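Long-range contact in beta-1,3-glucanosyltransferase (PDB 4WTP), which is a fungal protein of glycosyl hydrolase family 17, a carbohydrate-active enzyme family built on a parallel beta/alpha barrel: residues 33-45 with 58-72. Numbering follows the deposited sequence. Where two conformers were deposited one is given.
Sequences GSQTFYGINYGVN and DFNVLKPYTNRVRTF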
ATOM      1  N   GLY A  33     -16.917   3.092 -12.747  1.00 36.93           N
ATOM      2  CA  GLY A  33     -16.508   2.243 -11.599  1.00 30.71           C
ATOM      3  C   GLY A  33     -15.233   2.763 -10.949  1.00 25.34           C
ATOM      4  O   GLY A  33     -14.325   1.990 -10.677  1.00 22.43           O
ATOM      5  N   SER A  34     -15.169   4.060 -10.661  1.00 29.48           N
ATOM      6  CA  SER A  34     -13.958   4.618 -10.039  1.00 27.14           C
ATOM      7  C   SER A  34     -13.981   4.529  -8.503  1.00 22.97           C
ATOM      8  O   SER A  34     -13.171   5.142  -7.816  1.00 25.86           O
ATOM      9  CB  SER A  34     -13.720   6.049 -10.504  1.00 32.79           C
ATOM     10  OG  SER A  34     -13.533   6.070 -11.905  1.00 31.02           O
ATOM     11  N   GLN A  35     -14.924   3.745  -7.979  1.00 20.37           N
ATOM     12  CA  GLN A  35     -14.871   3.303  -6.590  1.00 19.54           C
ATOM     13  C   GLN A  35     -14.628   1.799  -6.493  1.00 17.67           C
ATOM     14  O   GLN A  35     -14.743   1.236  -5.406  1.00 18.77           O
ATOM     15  CB  GLN A  35     -16.147   3.664  -5.837  1.00 24.42           C
ATOM     16  CG  GLN A  35     -16.370   5.150  -5.584  1.00 31.31           C
ATOM     17  CD  GLN A  35     -17.337   5.397  -4.446  1.00 39.64           C
ATOM     18  OE1 GLN A  35     -16.927   5.771  -3.351  1.00 43.89           O
ATOM     19  NE2 GLN A  35     -18.627   5.169  -4.691  1.00 44.00           N
ATOM     20  N   THR A  36     -14.250   1.159  -7.611  1.00 14.61           N
ATOM     21  CA  THR A  36     -13.952  -0.278  -7.559  1.00 13.20           C
ATOM     22  C   THR A  36     -12.818  -0.530  -6.565  1.00 12.10           C
ATOM     23  O   THR A  36     -12.903  -1.467  -5.768  1.00 13.79           O
ATOM     24  CB  THR A  36     -13.591  -0.854  -8.921  1.00 14.12           C
ATOM     25  OG1 THR A  36     -14.749  -0.784  -9.758  1.00 17.98           O
ATOM     26  CG2 THR A  36     -13.212  -2.310  -8.825  1.00 14.57           C
ATOM     27  N   PHE A  37     -11.767   0.282  -6.611  1.00 10.23           N
ATOM     28  CA  PHE A  37     -10.739   0.213  -5.565  1.00 10.12           C
ATOM     29  C   PHE A  37     -10.811   1.442  -4.695  1.00 10.23           C
ATOM     30  O   PHE A  37     -10.825   2.565  -5.211  1.00 11.55           O
ATOM     31  CB  PHE A  37      -9.340   0.195  -6.185  1.00  9.97           C
ATOM     32  CG  PHE A  37      -9.037  -1.023  -7.008  1.00  9.86           C
ATOM     33  CD1 PHE A  37      -8.497  -2.181  -6.441  1.00  9.65           C
ATOM     34  CD2 PHE A  37      -9.215  -0.984  -8.396  1.00 11.79           C
ATOM     35  CE1 PHE A  37      -8.201  -3.271  -7.235  1.00 10.19           C
ATOM     36  CE2 PHE A  37      -8.901  -2.069  -9.193  1.00 12.61           C
ATOM     37  CZ  PHE A  37      -8.407  -3.221  -8.604  1.00 11.02           C
ATOM     38  N   TYR A  38     -10.781   1.256  -3.377  1.00  9.71           N
ATOM     39  CA  TYR A  38     -10.573   2.380  -2.476  1.00 10.30           C
ATOM     40  C   TYR A  38      -9.261   3.096  -2.882  1.00  9.90           C
ATOM     41  O   TYR A  38      -9.196   4.333  -2.970  1.00 11.36           O
ATOM     42  CB  TYR A  38     -10.508   1.893  -1.023  1.00 10.49           C
ATOM     43  CG  TYR A  38     -10.070   2.971  -0.069  1.00 10.30           C
ATOM     44  CD1 TYR A  38     -10.979   3.914   0.408  1.00 12.56           C
ATOM     45  CD2 TYR A  38      -8.745   3.043   0.374  1.00  9.94           C
ATOM     46  CE1 TYR A  38     -10.571   4.907   1.276  1.00 13.77           C
ATOM     47  CE2 TYR A  38      -8.344   4.036   1.245  1.00 12.47           C
ATOM     48  CZ  TYR A  38      -9.256   4.968   1.693  1.00 12.78           C
ATOM     49  OH  TYR A  38      -8.840   5.957   2.567  1.00 16.01           O
ATOM     50  N   GLY A  39      -8.212   2.319  -3.120  1.00  9.43           N
ATOM     51  CA  GLY A  39      -6.974   2.866  -3.660  1.00  9.59           C
ATOM     52  C   GLY A  39      -6.080   1.753  -4.131  1.00  8.71           C
ATOM     53  O   GLY A  39      -6.352   0.588  -3.857  1.00  8.36           O
ATOM     54  N   ILE A  40      -5.028   2.102  -4.870  0.50  8.97           N
ATOM     55  CA  ILE A  40      -4.121   1.092  -5.427  0.50  9.48           C
ATOM     56  C   ILE A  40      -2.672   1.494  -5.169  0.50  9.23           C
ATOM     57  O   ILE A  40      -2.265   2.669  -5.358  0.50 10.12           O
ATOM     58  CB  ILE A  40      -4.352   0.908  -6.950  0.50 10.78           C
ATOM     59  CG1 ILE A  40      -5.801   0.571  -7.281  0.50 10.69           C
ATOM     60  CG2 ILE A  40      -3.533  -0.246  -7.473  0.50 12.07           C
ATOM     61  CD1 ILE A  40      -6.106   0.583  -8.765  0.50 10.84           C
ATOM     62  N   ASN A  41      -1.884   0.511  -4.728  1.00  9.15           N
ATOM     63  CA  ASN A  41      -0.469   0.682  -4.536  1.00  8.98           C
ATOM     64  C   ASN A  41       0.246   0.870  -5.872  1.00  9.88           C
ATOM     65  O   ASN A  41      -0.026   0.134  -6.822  1.00 10.78           O
ATOM     66  CB  ASN A  41       0.102  -0.521  -3.796  1.00  9.20           C
ATOM     67  CG  ASN A  41      -0.304  -0.512  -2.330  1.00  9.54           C
ATOM     68  OD1 ASN A  41      -0.023   0.445  -1.595  1.00 11.98           O
ATOM     69  ND2 ASN A  41      -0.998  -1.542  -1.906  1.00  9.53           N
ATOM     70  N   TYR A  42       1.160   1.832  -5.916  1.00 11.41           N
ATOM     71  CA  TYR A  42       1.849   2.193  -7.143  1.00 11.97           C
ATOM     72  C   TYR A  42       3.342   2.101  -6.955  1.00 13.89           C
ATOM     73  O   TYR A  42       3.930   2.921  -6.254  1.00 15.98           O
ATOM     74  CB  TYR A  42       1.405   3.607  -7.576  1.00 13.56           C
ATOM     75  CG  TYR A  42       2.149   4.137  -8.769  1.00 15.44           C
ATOM     76  CD1 TYR A  42       1.875   3.651 -10.040  1.00 17.27           C
ATOM     77  CD2 TYR A  42       3.152   5.100  -8.621  1.00 17.93           C
ATOM     78  CE1 TYR A  42       2.554   4.128 -11.148  1.00 17.39           C
ATOM     79  CE2 TYR A  42       3.844   5.602  -9.721  1.00 20.15           C
ATOM     80  CZ  TYR A  42       3.522   5.123 -10.987  1.00 18.11           C
ATOM     81  OH  TYR A  42       4.191   5.593 -12.095  1.00 22.31           O
ATOM     82  N   GLY A  43       3.956   1.111  -7.598  1.00 14.96           N
ATOM     83  CA  GLY A  43       5.378   0.862  -7.424  1.00 18.88           C
ATOM     84  C   GLY A  43       6.242   1.772  -8.269  1.00 21.14           C
ATOM     85  O   GLY A  43       5.842   2.185  -9.342  1.00 21.56           O
ATOM     86  N   VAL A  44       7.428   2.079  -7.756  1.00 21.64           N
ATOM     87  CA  VAL A  44       8.404   2.910  -8.447  1.00 25.74           C
ATOM     88  C   VAL A  44       9.706   2.142  -8.681  1.00 27.64           C
ATOM     89  O   VAL A  44      10.274   1.592  -7.736  1.00 29.92           O
ATOM     90  CB  VAL A  44       8.686   4.177  -7.611  1.00 23.79           C
ATOM     91  CG1 VAL A  44      10.051   4.775  -7.965  1.00 28.61           C
ATOM     92  CG2 VAL A  44       7.552   5.175  -7.783  1.00 26.70           C
ATOM     93  N   ASN A  45      10.163   2.099  -9.941  1.00 29.70           N
ATOM     94  CA  ASN A  45      11.459   1.532 -10.303  1.00 30.49           C
ATOM     95  C   ASN A  45      12.539   2.586 -10.116  1.00 29.97           C
ATOM     96  O   ASN A  45      12.664   3.523 -10.915  1.00 31.65           O
ATOM     97  CB  ASN A  45      11.447   1.048 -11.767  1.00 30.23           C
ATOM     98  CG  ASN A  45      12.741   0.358 -12.192  1.00 32.19           C
ATOM     99  OD1 ASN A  45      13.692   0.248 -11.423  1.00 33.88           O
ATOM    100  ND2 ASN A  45      12.758  -0.141 -13.421  1.00 39.77           N
ATOM    101  N   ASP A  58       0.085   6.844 -16.311  1.00 19.63           N
ATOM    102  CA  ASP A  58      -0.209   5.701 -15.449  1.00 17.97           C
ATOM    103  C   ASP A  58      -1.475   5.912 -14.620  1.00 17.77           C
ATOM    104  O   ASP A  58      -2.317   5.034 -14.527  1.00 16.94           O
ATOM    105  CB  ASP A  58       0.946   5.471 -14.503  1.00 17.10           C
ATOM    106  CG  ASP A  58       2.154   4.884 -15.190  1.00 17.56           C
ATOM    107  OD1 ASP A  58       2.032   4.494 -16.383  1.00 19.16           O
ATOM    108  OD2 ASP A  58       3.195   4.767 -14.527  1.00 17.03           O
ATOM    109  N   PHE A  59      -1.631   7.099 -14.048  1.00 19.48           N
ATOM    110  CA  PHE A  59      -2.792   7.365 -13.216  1.00 17.39           C
ATOM    111  C   PHE A  59      -4.082   7.440 -13.993  1.00 17.87           C
ATOM    112  O   PHE A  59      -5.123   7.016 -13.497  1.00 18.18           O
ATOM    113  CB  PHE A  59      -2.575   8.598 -12.361  1.00 17.86           C
ATOM    114  CG  PHE A  59      -1.476   8.466 -11.374  1.00 16.68           C
ATOM    115  CD1 PHE A  59      -0.825   7.245 -11.176  1.00 17.39           C
ATOM    116  CD2 PHE A  59      -1.064   9.576 -10.630  1.00 17.37           C
ATOM    117  CE1 PHE A  59       0.206   7.131 -10.267  1.00 16.17           C
ATOM    118  CE2 PHE A  59      -0.030   9.462  -9.708  1.00 17.32           C
ATOM    119  CZ  PHE A  59       0.612   8.244  -9.521  1.00 18.50           C
ATOM    120  N   ASN A  60      -4.025   7.971 -15.228  1.00 17.78           N
ATOM    121  CA  ASN A  60      -5.201   7.945 -16.078  1.00 20.05           C
ATOM    122  C   ASN A  60      -5.625   6.542 -16.429  1.00 18.02           C
ATOM    123  O   ASN A  60      -6.811   6.264 -16.569  1.00 18.61           O
ATOM    124  CB  ASN A  60      -4.994   8.812 -17.351  1.00 19.31           C
ATOM    125  CG  ASN A  60      -5.393  10.258 -17.142  1.00 18.25           C
ATOM    126  OD1 ASN A  60      -6.267  10.552 -16.328  1.00 20.89           O
ATOM    127  ND2 ASN A  60      -4.731  11.163 -17.849  1.00 24.12           N
ATOM    128  N   VAL A  61      -4.641   5.641 -16.578  1.00 17.79           N
ATOM    129  CA  VAL A  61      -4.969   4.230 -16.814  1.00 18.07           C
ATOM    130  C   VAL A  61      -5.752   3.641 -15.631  1.00 14.89           C
ATOM    131  O   VAL A  61      -6.632   2.812 -15.807  1.00 15.84           O
ATOM    132  CB  VAL A  61      -3.718   3.387 -17.176  1.00 17.37           C
ATOM    133  CG1 VAL A  61      -3.981   1.892 -17.024  1.00 18.58           C
ATOM    134  CG2 VAL A  61      -3.227   3.747 -18.584  1.00 17.29           C
ATOM    135  N   LEU A  62      -5.405   4.116 -14.428  1.00 14.51           N
ATOM    136  CA  LEU A  62      -6.050   3.650 -13.186  1.00 13.97           C
ATOM    137  C   LEU A  62      -7.359   4.372 -12.854  1.00 14.01           C
ATOM    138  O   LEU A  62      -8.239   3.823 -12.176  1.00 14.25           O
ATOM    139  CB  LEU A  62      -5.105   3.803 -11.987  1.00 13.12           C
ATOM    140  CG  LEU A  62      -3.805   3.025 -12.084  1.00 12.93           C
ATOM    141  CD1 LEU A  62      -2.942   3.322 -10.863  1.00 14.01           C
ATOM    142  CD2 LEU A  62      -4.011   1.513 -12.206  1.00 12.52           C
ATOM    143  N   LYS A  63      -7.524   5.586 -13.400  1.00 14.97           N
ATOM    144  CA  LYS A  63      -8.640   6.457 -13.061  1.00 15.30           C
ATOM    145  C   LYS A  63     -10.040   5.863 -13.262  1.00 15.74           C
ATOM    146  O   LYS A  63     -10.937   6.169 -12.482  1.00 16.51           O
ATOM    147  CB  LYS A  63      -8.457   7.793 -13.795  1.00 18.42           C
ATOM    148  CG  LYS A  63      -9.335   8.907 -13.285  1.00 20.81           C
ATOM    149  CD  LYS A  63      -8.816  10.259 -13.759  1.00 21.89           C
ATOM    150  CE  LYS A  63      -9.856  11.328 -13.522  1.00 24.51           C
ATOM    151  NZ  LYS A  63      -9.255  12.622 -13.902  1.00 24.17           N
ATOM    152  N   PRO A  64     -10.252   5.003 -14.299  1.00 15.57           N
ATOM    153  CA  PRO A  64     -11.557   4.357 -14.390  1.00 16.90           C
ATOM    154  C   PRO A  64     -11.871   3.356 -13.290  1.00 16.73           C
ATOM    155  O   PRO A  64     -13.019   2.955 -13.183  1.00 19.16           O
ATOM    156  CB  PRO A  64     -11.509   3.627 -15.751  1.00 17.84           C
ATOM    157  CG  PRO A  64     -10.457   4.365 -16.518  1.00 17.44           C
ATOM    158  CD  PRO A  64      -9.423   4.751 -15.502  1.00 15.47           C
ATOM    159  N   TYR A  65     -10.863   3.007 -12.486  1.00 14.41           N
ATOM    160  CA  TYR A  65     -11.024   1.976 -11.448  1.00 14.86           C
ATOM    161  C   TYR A  65     -10.893   2.513 -10.033  1.00 13.99           C
ATOM    162  O   TYR A  65     -11.346   1.863  -9.097  1.00 13.51           O
ATOM    163  CB  TYR A  65     -10.005   0.844 -11.675  1.00 14.24           C
ATOM    164  CG  TYR A  65     -10.065   0.294 -13.101  1.00 15.31           C
ATOM    165  CD1 TYR A  65     -11.170  -0.435 -13.541  1.00 18.42           C
ATOM    166  CD2 TYR A  65      -9.002   0.481 -13.963  1.00 17.03           C
ATOM    167  CE1 TYR A  65     -11.226  -0.933 -14.822  1.00 22.81           C
ATOM    168  CE2 TYR A  65      -9.048   0.008 -15.273  1.00 20.87           C
ATOM    169  CZ  TYR A  65     -10.162  -0.721 -15.674  1.00 26.73           C
ATOM    170  OH  TYR A  65     -10.265  -1.220 -16.948  1.00 26.49           O
ATOM    171  N   THR A  66     -10.281   3.684  -9.856  1.00 14.10           N
ATOM    172  CA  THR A  66     -10.010   4.180  -8.507  1.00 12.68           C
ATOM    173  C   THR A  66      -9.750   5.684  -8.587  1.00 12.77           C
ATOM    174  O   THR A  66      -9.419   6.211  -9.658  1.00 15.80           O
ATOM    175  CB  THR A  66      -8.750   3.485  -7.911  1.00 11.72           C
ATOM    176  OG1 THR A  66      -8.671   3.810  -6.536  1.00 11.31           O
ATOM    177  CG2 THR A  66      -7.457   3.947  -8.596  1.00 12.54           C
ATOM    178  N   ASN A  67      -9.837   6.366  -7.457  1.00 13.02           N
ATOM    179  CA  ASN A  67      -9.434   7.755  -7.411  1.00 13.30           C
ATOM    180  C   ASN A  67      -8.262   7.981  -6.478  1.00 13.04           C
ATOM    181  O   ASN A  67      -7.978   9.133  -6.129  1.00 15.60           O
ATOM    182  CB  ASN A  67     -10.589   8.677  -6.972  1.00 15.20           C
ATOM    183  CG  ASN A  67     -10.415  10.084  -7.488  1.00 19.00           C
ATOM    184  OD1 ASN A  67     -10.126  10.270  -8.659  1.00 20.95           O
ATOM    185  ND2 ASN A  67     -10.558  11.071  -6.610  1.00 20.77           N
ATOM    186  N   ARG A  68      -7.530   6.926  -6.109  1.00 12.89           N
ATOM    187  CA  ARG A  68      -6.513   7.055  -5.046  1.00 12.24           C
ATOM    188  C   ARG A  68      -5.351   6.112  -5.275  1.00 10.79           C
ATOM    189  O   ARG A  68      -5.560   4.944  -5.640  1.00 10.51           O
ATOM    190  CB  ARG A  68      -7.166   6.755  -3.702  1.00 12.94           C
ATOM    191  CG  ARG A  68      -6.245   6.827  -2.523  1.00 13.91           C
ATOM    192  CD  ARG A  68      -6.997   6.548  -1.233  1.00 15.30           C
ATOM    193  NE  ARG A  68      -7.870   7.654  -0.824  1.00 15.56           N
ATOM    194  CZ  ARG A  68      -9.206   7.636  -0.874  1.00 15.26           C
ATOM    195  NH1 ARG A  68      -9.895   8.672  -0.416  1.00 16.47           N
ATOM    196  NH2 ARG A  68      -9.862   6.610  -1.415  1.00 15.22           N
ATOM    197  N   VAL A  69      -4.127   6.607  -5.077  1.00 11.25           N
ATOM    198  CA  VAL A  69      -2.925   5.789  -5.204  1.00 10.06           C
ATOM    199  C   VAL A  69      -2.091   5.879  -3.942  1.00 10.34           C
ATOM    200  O   VAL A  69      -2.342   6.718  -3.056  1.00 11.26           O
ATOM    201  CB  VAL A  69      -2.062   6.147  -6.443  1.00 10.91           C
ATOM    202  CG1 VAL A  69      -2.860   5.983  -7.718  1.00 12.52           C
ATOM    203  CG2 VAL A  69      -1.555   7.576  -6.303  1.00 13.30           C
ATOM    204  N   ARG A  70      -1.099   5.010  -3.819  1.00 10.65           N
ATOM    205  CA  ARG A  70      -0.203   5.032  -2.697  1.00 10.56           C
ATOM    206  C   ARG A  70       1.221   4.837  -3.170  1.00 11.51           C
ATOM    207  O   ARG A  70       1.483   3.929  -3.967  1.00 12.76           O
ATOM    208  CB  ARG A  70      -0.552   3.944  -1.670  1.00  9.77           C
ATOM    209  CG  ARG A  70       0.379   3.808  -0.460  1.00 10.29           C
ATOM    210  CD  ARG A  70       1.613   2.940  -0.756  1.00 11.89           C
ATOM    211  NE  ARG A  70       2.407   2.686   0.440  1.00 13.64           N
ATOM    212  CZ  ARG A  70       2.209   1.665   1.267  1.00 13.65           C
ATOM    213  NH1 ARG A  70       2.995   1.511   2.334  1.00 16.30           N
ATOM    214  NH2 ARG A  70       1.229   0.792   1.043  1.00 13.66           N
ATOM    215  N   THR A  71       2.120   5.685  -2.679  1.00 12.01           N
ATOM    216  CA  THR A  71       3.568   5.566  -2.933  1.00 13.40           C
ATOM    217  C   THR A  71       4.291   5.061  -1.709  1.00 12.59           C
ATOM    218  O   THR A  71       3.836   5.259  -0.595  1.00 12.48           O
ATOM    219  CB  THR A  71       4.151   6.924  -3.401  1.00 14.59           C
ATOM    220  OG1 THR A  71       3.698   7.967  -2.524  1.00 13.97           O
ATOM    221  CG2 THR A  71       3.666   7.228  -4.804  1.00 16.28           C
ATOM    222  N   PHE A  72       5.439   4.393  -1.935  1.00 14.36           N
ATOM    223  CA  PHE A  72       6.151   3.715  -0.861  1.00 14.68           C
ATOM    224  C   PHE A  72       7.278   4.491  -0.162  1.00 13.63           C
ATOM    225  O   PHE A  72       7.640   4.155   0.965  1.00 16.18           O
ATOM    226  CB  PHE A  72       6.681   2.339  -1.322  1.00 15.77           C
ATOM    227  CG  PHE A  72       5.590   1.307  -1.484  1.00 14.90           C
ATOM    228  CD1 PHE A  72       5.163   0.571  -0.399  1.00 16.10           C
ATOM    229  CD2 PHE A  72       4.957   1.136  -2.707  1.00 14.86           C
ATOM    230  CE1 PHE A  72       4.132  -0.370  -0.543  1.00 15.92           C
ATOM    231  CE2 PHE A  72       3.933   0.207  -2.865  1.00 15.36           C
ATOM    232  CZ  PHE A  72       3.530  -0.546  -1.779  1.00 15.59           C
TER
HETATM  233  O   HOH W   1     -15.301   3.150 -15.164  1.00 25.77           O
HETATM  234  O   HOH W   2     -10.851   5.792  -4.834  1.00 21.23           O
HETATM  235  O   HOH W   3       6.032   3.723  -4.716  1.00 16.64           O
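Two donors grip the carbonyl of Tyr38: Arg68 NH2, 2.8 Å from Tyr38 O, which lies close to the plane of the guanidinium, and a water that also accepts from Asn67 N. The same guanidinium lies flat on the Tyr38 ring, planes 16° apart, with Arg68 CZ 4.1 Å from the Tyr38 ring centroid, a cation-pi stack. A bend at chi3 (-73°) folds the otherwise extended Arg68 chain back over the ring, and a salt bridge from NE to Asp126 further fixes the guanidinium. Thr66 OG1 donates to Phe37 O from above the carbonyl plane (2.8 Å). Strands 39-41 and 68-71 pair in parallel through Ile40 N to Arg68 O (3.0 Å) and Tyr42 N to Arg70 O (2.9 Å). On the sheet face that carries Asn41 and Arg70, Arg70 NH2 donates to Asn41 OD1 at 2.9 Å. The edge of Phe59 meets the face of Tyr42 over its centre, T-shaped, the Tyr42 ring being swung away from its own backbone N (chi1 175°); the Tyr42 hydroxyl donates to the anti lone pair of Asp58 OD2, whose carboxylate also pairs with Arg286. Helix 52-62 completes this beta-alpha-beta crossover; in the barrel sheet, strand 68-71 is flanked by 93-98 and strand 39-41 by 262-263.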